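Local coordinates for putative diflavin flavoprotein A 3 (Synechocystis sp., PDB 6H0C) that probably passes electrons from NADH to oxygen, reducing it to water, and is represented here by its flavodiiron core, without the flavin reductase part, at residues Ile300-Ser314 with Ile331-Phe345. Sequence-based numbering, arbitrary orientation.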
loop_
_atom_site.group_PDB
_atom_site.type_symbol
_atom_site.label_atom_id
_atom_site.label_comp_id
_atom_site.label_asym_id
_atom_site.label_seq_id
_atom_site.Cartn_x
_atom_site.Cartn_y
_atom_site.Cartn_z
ATOM N N ILE A 300 16.947 8.432 1.721
ATOM C CA ILE A 300 16.543 9.816 1.537
ATOM C C ILE A 300 17.622 10.560 0.768
ATOM O O ILE A 300 17.316 11.323 -0.144
ATOM C CB ILE A 300 16.252 10.511 2.878
ATOM C CG1 ILE A 300 15.034 9.857 3.539
ATOM C CG2 ILE A 300 15.986 11.985 2.656
ATOM C CD1 ILE A 300 14.826 10.260 4.966
ATOM N N LYS A 301 18.883 10.317 1.116
ATOM C CA LYS A 301 19.983 10.927 0.382
ATOM C C LYS A 301 19.910 10.570 -1.099
ATOM O O LYS A 301 20.016 11.449 -1.949
ATOM C CB LYS A 301 21.332 10.494 0.945
ATOM C CG LYS A 301 21.674 11.084 2.294
ATOM C CD LYS A 301 22.993 10.512 2.804
ATOM C CE LYS A 301 23.284 10.951 4.227
ATOM N NZ LYS A 301 24.518 10.278 4.740
ATOM N N GLU A 302 19.733 9.285 -1.408
ATOM C CA GLU A 302 19.723 8.834 -2.805
ATOM C C GLU A 302 18.558 9.440 -3.579
ATOM O O GLU A 302 18.702 9.825 -4.737
ATOM C CB GLU A 302 19.657 7.305 -2.893
ATOM C CG GLU A 302 20.830 6.576 -2.243
ATOM C CD GLU A 302 22.190 6.989 -2.800
ATOM O OE1 GLU A 302 22.874 6.123 -3.393
ATOM O OE2 GLU A 302 22.586 8.165 -2.630
ATOM N N ALA A 303 17.398 9.508 -2.939
ATOM C CA ALA A 303 16.236 10.090 -3.584
ATOM C C ALA A 303 16.510 11.557 -3.912
ATOM O O ALA A 303 16.313 11.987 -5.047
ATOM C CB ALA A 303 15.005 9.949 -2.703
ATOM N N ILE A 304 16.983 12.315 -2.922
ATOM C CA ILE A 304 17.269 13.736 -3.107
ATOM C C ILE A 304 18.402 13.942 -4.124
ATOM O O ILE A 304 18.409 14.912 -4.893
ATOM C CB ILE A 304 17.637 14.415 -1.771
ATOM C CG1 ILE A 304 16.421 14.474 -0.837
ATOM C CG2 ILE A 304 18.176 15.820 -2.019
ATOM C CD1 ILE A 304 15.228 15.209 -1.429
ATOM N N GLY A 305 19.348 13.010 -4.134
ATOM C CA GLY A 305 20.454 13.046 -5.070
ATOM C C GLY A 305 20.048 12.890 -6.531
ATOM O O GLY A 305 20.756 13.370 -7.418
ATOM N N LYS A 306 18.920 12.230 -6.797
ATOM C CA LYS A 306 18.491 12.054 -8.185
ATOM C C LYS A 306 17.226 12.851 -8.559
ATOM O O LYS A 306 16.785 12.809 -9.708
ATOM C CB LYS A 306 18.292 10.559 -8.491
ATOM C CG LYS A 306 16.927 9.982 -8.157
ATOM C CD LYS A 306 16.892 8.468 -8.435
ATOM C CE LYS A 306 15.476 7.878 -8.315
ATOM N NZ LYS A 306 14.894 8.004 -6.942
ATOM N N SER A 307 16.658 13.600 -7.616
ATOM C CA SER A 307 15.395 14.291 -7.891
ATOM C C SER A 307 15.591 15.699 -8.442
ATOM O O SER A 307 16.610 16.344 -8.190
ATOM C CB SER A 307 14.523 14.362 -6.630
ATOM O OG SER A 307 15.150 15.129 -5.609
ATOM N N ALA A 308 14.594 16.161 -9.191
ATOM C CA ALA A 308 14.573 17.518 -9.720
ATOM C C ALA A 308 13.767 18.416 -8.791
ATOM O O ALA A 308 13.896 19.643 -8.811
ATOM C CB ALA A 308 13.984 17.538 -11.133
ATOM N N GLY A 309 12.916 17.787 -7.989
ATOM C CA GLY A 309 12.141 18.491 -6.986
ATOM C C GLY A 309 11.867 17.550 -5.830
ATOM O O GLY A 309 12.005 16.335 -5.979
ATOM N N PHE A 310 11.506 18.106 -4.678
ATOM C CA PHE A 310 11.069 17.308 -3.536
ATOM C C PHE A 310 9.854 17.958 -2.887
ATOM O O PHE A 310 9.664 19.175 -2.972
ATOM C CB PHE A 310 12.196 17.137 -2.506
ATOM C CG PHE A 310 12.692 18.438 -1.904
ATOM C CD1 PHE A 310 12.106 18.960 -0.770
ATOM C CD2 PHE A 310 13.755 19.126 -2.476
ATOM C CE1 PHE A 310 12.558 20.148 -0.223
ATOM C CE2 PHE A 310 14.212 20.311 -1.928
ATOM C CZ PHE A 310 13.614 20.824 -0.803
ATOM N N ILE A 311 9.040 17.137 -2.235
ATOM C CA ILE A 311 7.807 17.578 -1.594
ATOM C C ILE A 311 7.692 16.939 -0.217
ATOM O O ILE A 311 7.877 15.732 -0.087
ATOM C CB ILE A 311 6.581 17.195 -2.436
ATOM C CG1 ILE A 311 6.695 17.778 -3.856
ATOM C CG2 ILE A 311 5.297 17.634 -1.750
ATOM C CD1 ILE A 311 5.541 17.407 -4.792
ATOM N N PHE A 312 7.402 17.738 0.808
ATOM C CA PHE A 312 7.189 17.224 2.167
ATOM C C PHE A 312 5.710 17.257 2.548
ATOM O O PHE A 312 5.026 18.265 2.325
ATOM C CB PHE A 312 7.988 18.030 3.201
ATOM C CG PHE A 312 9.387 17.499 3.472
ATOM C CD1 PHE A 312 9.745 17.064 4.745
ATOM C CD2 PHE A 312 10.351 17.469 2.471
ATOM C CE1 PHE A 312 11.031 16.600 5.011
ATOM C CE2 PHE A 312 11.639 17.002 2.731
ATOM C CZ PHE A 312 11.976 16.563 4.002
ATOM N N GLY A 313 5.228 16.156 3.125
ATOM C CA GLY A 313 3.868 16.068 3.629
ATOM C C GLY A 313 3.907 15.670 5.093
ATOM O O GLY A 313 4.541 14.676 5.458
ATOM N N SER A 314 3.236 16.435 5.948
ATOM C CA SER A 314 3.335 16.174 7.382
ATOM C C SER A 314 2.053 16.509 8.131
ATOM O O SER A 314 1.426 17.532 7.870
ATOM C CB SER A 314 4.510 16.970 7.984
ATOM O OG SER A 314 4.609 16.785 9.385
ATOM N N ILE A 331 18.288 16.000 6.637
ATOM C CA ILE A 331 18.989 15.303 5.566
ATOM C C ILE A 331 18.718 15.993 4.240
ATOM O O ILE A 331 19.617 16.139 3.413
ATOM C CB ILE A 331 18.574 13.813 5.494
ATOM C CG1 ILE A 331 18.950 13.102 6.803
ATOM C CG2 ILE A 331 19.220 13.129 4.293
ATOM C CD1 ILE A 331 18.357 11.710 6.945
ATOM N N THR A 332 17.482 16.438 4.042
ATOM C CA THR A 332 17.124 17.110 2.802
ATOM C C THR A 332 17.866 18.442 2.676
ATOM O O THR A 332 18.457 18.733 1.636
ATOM C CB THR A 332 15.604 17.335 2.710
ATOM O OG1 THR A 332 14.940 16.063 2.704
ATOM C CG2 THR A 332 15.245 18.090 1.429
ATOM N N LEU A 333 17.863 19.242 3.740
ATOM C CA LEU A 333 18.568 20.525 3.706
ATOM C C LEU A 333 20.071 20.329 3.525
ATOM O O LEU A 333 20.724 21.109 2.825
ATOM C CB LEU A 333 18.298 21.337 4.979
ATOM C CG LEU A 333 16.891 21.919 5.127
ATOM C CD1 LEU A 333 16.732 22.579 6.479
ATOM C CD2 LEU A 333 16.628 22.916 4.023
ATOM N N ALA A 334 20.619 19.291 4.151
ATOM C CA ALA A 334 22.055 19.030 4.055
ATOM C C ALA A 334 22.459 18.567 2.661
ATOM O O ALA A 334 23.626 18.638 2.304
ATOM C CB ALA A 334 22.483 17.998 5.090
ATOM N N ASN A 335 21.502 18.097 1.870
ATOM C CA ASN A 335 21.856 17.467 0.600
ATOM C C ASN A 335 21.255 18.065 -0.660
ATOM O O ASN A 335 21.815 17.901 -1.741
ATOM C CB ASN A 335 21.491 15.992 0.650
ATOM C CG ASN A 335 22.416 15.213 1.538
ATOM O OD1 ASN A 335 23.545 14.891 1.147
ATOM N ND2 ASN A 335 21.960 14.915 2.753
ATOM N N ALA A 336 20.126 18.745 -0.539
ATOM C CA ALA A 336 19.450 19.252 -1.725
ATOM C C ALA A 336 20.083 20.544 -2.249
ATOM O O ALA A 336 20.394 21.463 -1.489
ATOM C CB ALA A 336 17.968 19.467 -1.439
ATOM N N SER A 337 20.272 20.598 -3.561
ATOM C CA SER A 337 20.654 21.838 -4.218
ATOM C C SER A 337 19.480 22.816 -4.235
ATOM O O SER A 337 18.322 22.410 -4.400
ATOM C CB SER A 337 21.124 21.561 -5.640
ATOM O OG SER A 337 21.133 22.762 -6.391
ATOM N N LYS A 338 19.768 24.103 -4.079
ATOM C CA LYS A 338 18.709 25.110 -4.056
ATOM C C LYS A 338 17.973 25.237 -5.397
ATOM O O LYS A 338 16.957 25.921 -5.482
ATOM C CB LYS A 338 19.273 26.477 -3.643
ATOM C CG LYS A 338 19.751 26.559 -2.197
ATOM C CD LYS A 338 20.052 28.005 -1.807
ATOM C CE LYS A 338 20.579 28.127 -0.378
ATOM N NZ LYS A 338 20.727 29.557 0.043
ATOM N N THR A 339 18.473 24.580 -6.441
ATOM C CA THR A 339 17.786 24.587 -7.734
ATOM C C THR A 339 16.608 23.629 -7.740
ATOM O O THR A 339 15.765 23.686 -8.625
ATOM C CB THR A 339 18.715 24.194 -8.893
ATOM O OG1 THR A 339 19.216 22.871 -8.672
ATOM C CG2 THR A 339 19.882 25.165 -9.013
ATOM N N GLN A 340 16.555 22.725 -6.769
ATOM C CA GLN A 340 15.436 21.794 -6.705
ATOM C C GLN A 340 14.141 22.541 -6.389
ATOM O O GLN A 340 14.112 23.436 -5.538
ATOM C CB GLN A 340 15.687 20.697 -5.658
ATOM C CG GLN A 340 16.680 19.615 -6.091
ATOM C CD GLN A 340 16.287 18.234 -5.570
ATOM O OE1 GLN A 340 15.098 17.917 -5.458
ATOM N NE2 GLN A 340 17.283 17.409 -5.249
ATOM N N LEU A 341 13.072 22.168 -7.082
ATOM C CA LEU A 341 11.758 22.730 -6.817
ATOM C C LEU A 341 11.174 22.108 -5.546
ATOM O O LEU A 341 11.331 20.907 -5.303
ATOM C CB LEU A 341 10.837 22.499 -8.009
ATOM C CG LEU A 341 9.558 23.319 -8.031
ATOM C CD1 LEU A 341 9.901 24.796 -8.056
ATOM C CD2 LEU A 341 8.689 22.928 -9.227
ATOM N N CYS A 342 10.508 22.927 -4.737
ATOM C CA CYS A 342 10.027 22.497 -3.425
ATOM C C CYS A 342 8.501 22.545 -3.325
ATOM O O CYS A 342 7.851 23.310 -4.033
ATOM C CB CYS A 342 10.651 23.373 -2.335
ATOM S SG CYS A 342 10.041 23.023 -0.681
ATOM N N GLY A 343 7.935 21.727 -2.441
ATOM C CA GLY A 343 6.505 21.746 -2.175
ATOM C C GLY A 343 6.188 21.257 -0.772
ATOM O O GLY A 343 6.885 20.391 -0.241
ATOM N N VAL A 344 5.138 21.808 -0.167
ATOM C CA VAL A 344 4.730 21.420 1.185
ATOM C C VAL A 344 3.218 21.189 1.283
ATOM O O VAL A 344 2.424 21.994 0.787
ATOM C CB VAL A 344 5.140 22.494 2.218
ATOM C CG1 VAL A 344 4.715 22.081 3.620
ATOM C CG2 VAL A 344 6.645 22.739 2.161
ATOM N N PHE A 345 2.817 20.091 1.924
ATOM C CA PHE A 345 1.393 19.828 2.168
ATOM C C PHE A 345 1.155 19.116 3.489
ATOM O O PHE A 345 2.087 18.606 4.115
ATOM C CB PHE A 345 0.787 18.994 1.042
ATOM C CG PHE A 345 1.310 17.585 0.975
ATOM C CD1 PHE A 345 0.579 16.532 1.508
ATOM C CD2 PHE A 345 2.532 17.308 0.366
ATOM C CE1 PHE A 345 1.060 15.221 1.436
ATOM C CE2 PHE A 345 3.021 15.999 0.291
ATOM C CZ PHE A 345 2.286 14.961 0.829
HETATM O O HOH W 1 14.544 21.511 -10.736
#
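In the flavodoxin-like domain of this flavodiiron core, strands 309-313 and 341-345 run side by side in a parallel sheet, while helices 300-306 and 331-335 pack on the face bearing Phe310 and Phe312. The ladder alternates between strands: Phe310 N donates to Leu341 O (2.9 Å), Phe312 N to Gly343 O, and Phe345 N to Phe312 O; the step from Gly343 N to Phe310 O is weak. From helix 331-335, Thr332 reaches the sheet with both branches. Its methyl CG2 sits over the centre of the Phe310 ring, 3.8 Å from the centroid, a CH-pi contact. Its OG1 lies in the plane of the Phe312 ring, 3.3 Å from CZ at the edge; threonine suits the place because this hydroxyl is satisfied by Ala328 O of its own helix. Cys342 SG approaches the Phe310 ring obliquely, and Phe362 and Phe367 meet that ring edge-to-face. The small Ala336 lets the chain come close, its CB touching Ile304 CG2 (3.7 Å) and, roughly at right angles, Phe310 CE2. Gln340 ties its turn to the neighbouring helix and the loop after it: OE1 accepts from Ser307 OG (2.8 Å) and also meets the edge of Phe310, while NE2 reaches Ile304 O in a weak bond. On the other face, Phe345 CG stands between its backbone N and carbonyl carbon (chi1 68°), laying the ring over Gly313 CA, 3.4 Å from the centroid; glycine, lacking a side chain, allows this. Ile311 CG2 touches the ring edge, and helix 268-281 packs against Phe345 and Ile311. Strand 309-313, helix 323-335 and strand 341-348 form the beta-alpha-beta crossover typical of the flavodoxin fold.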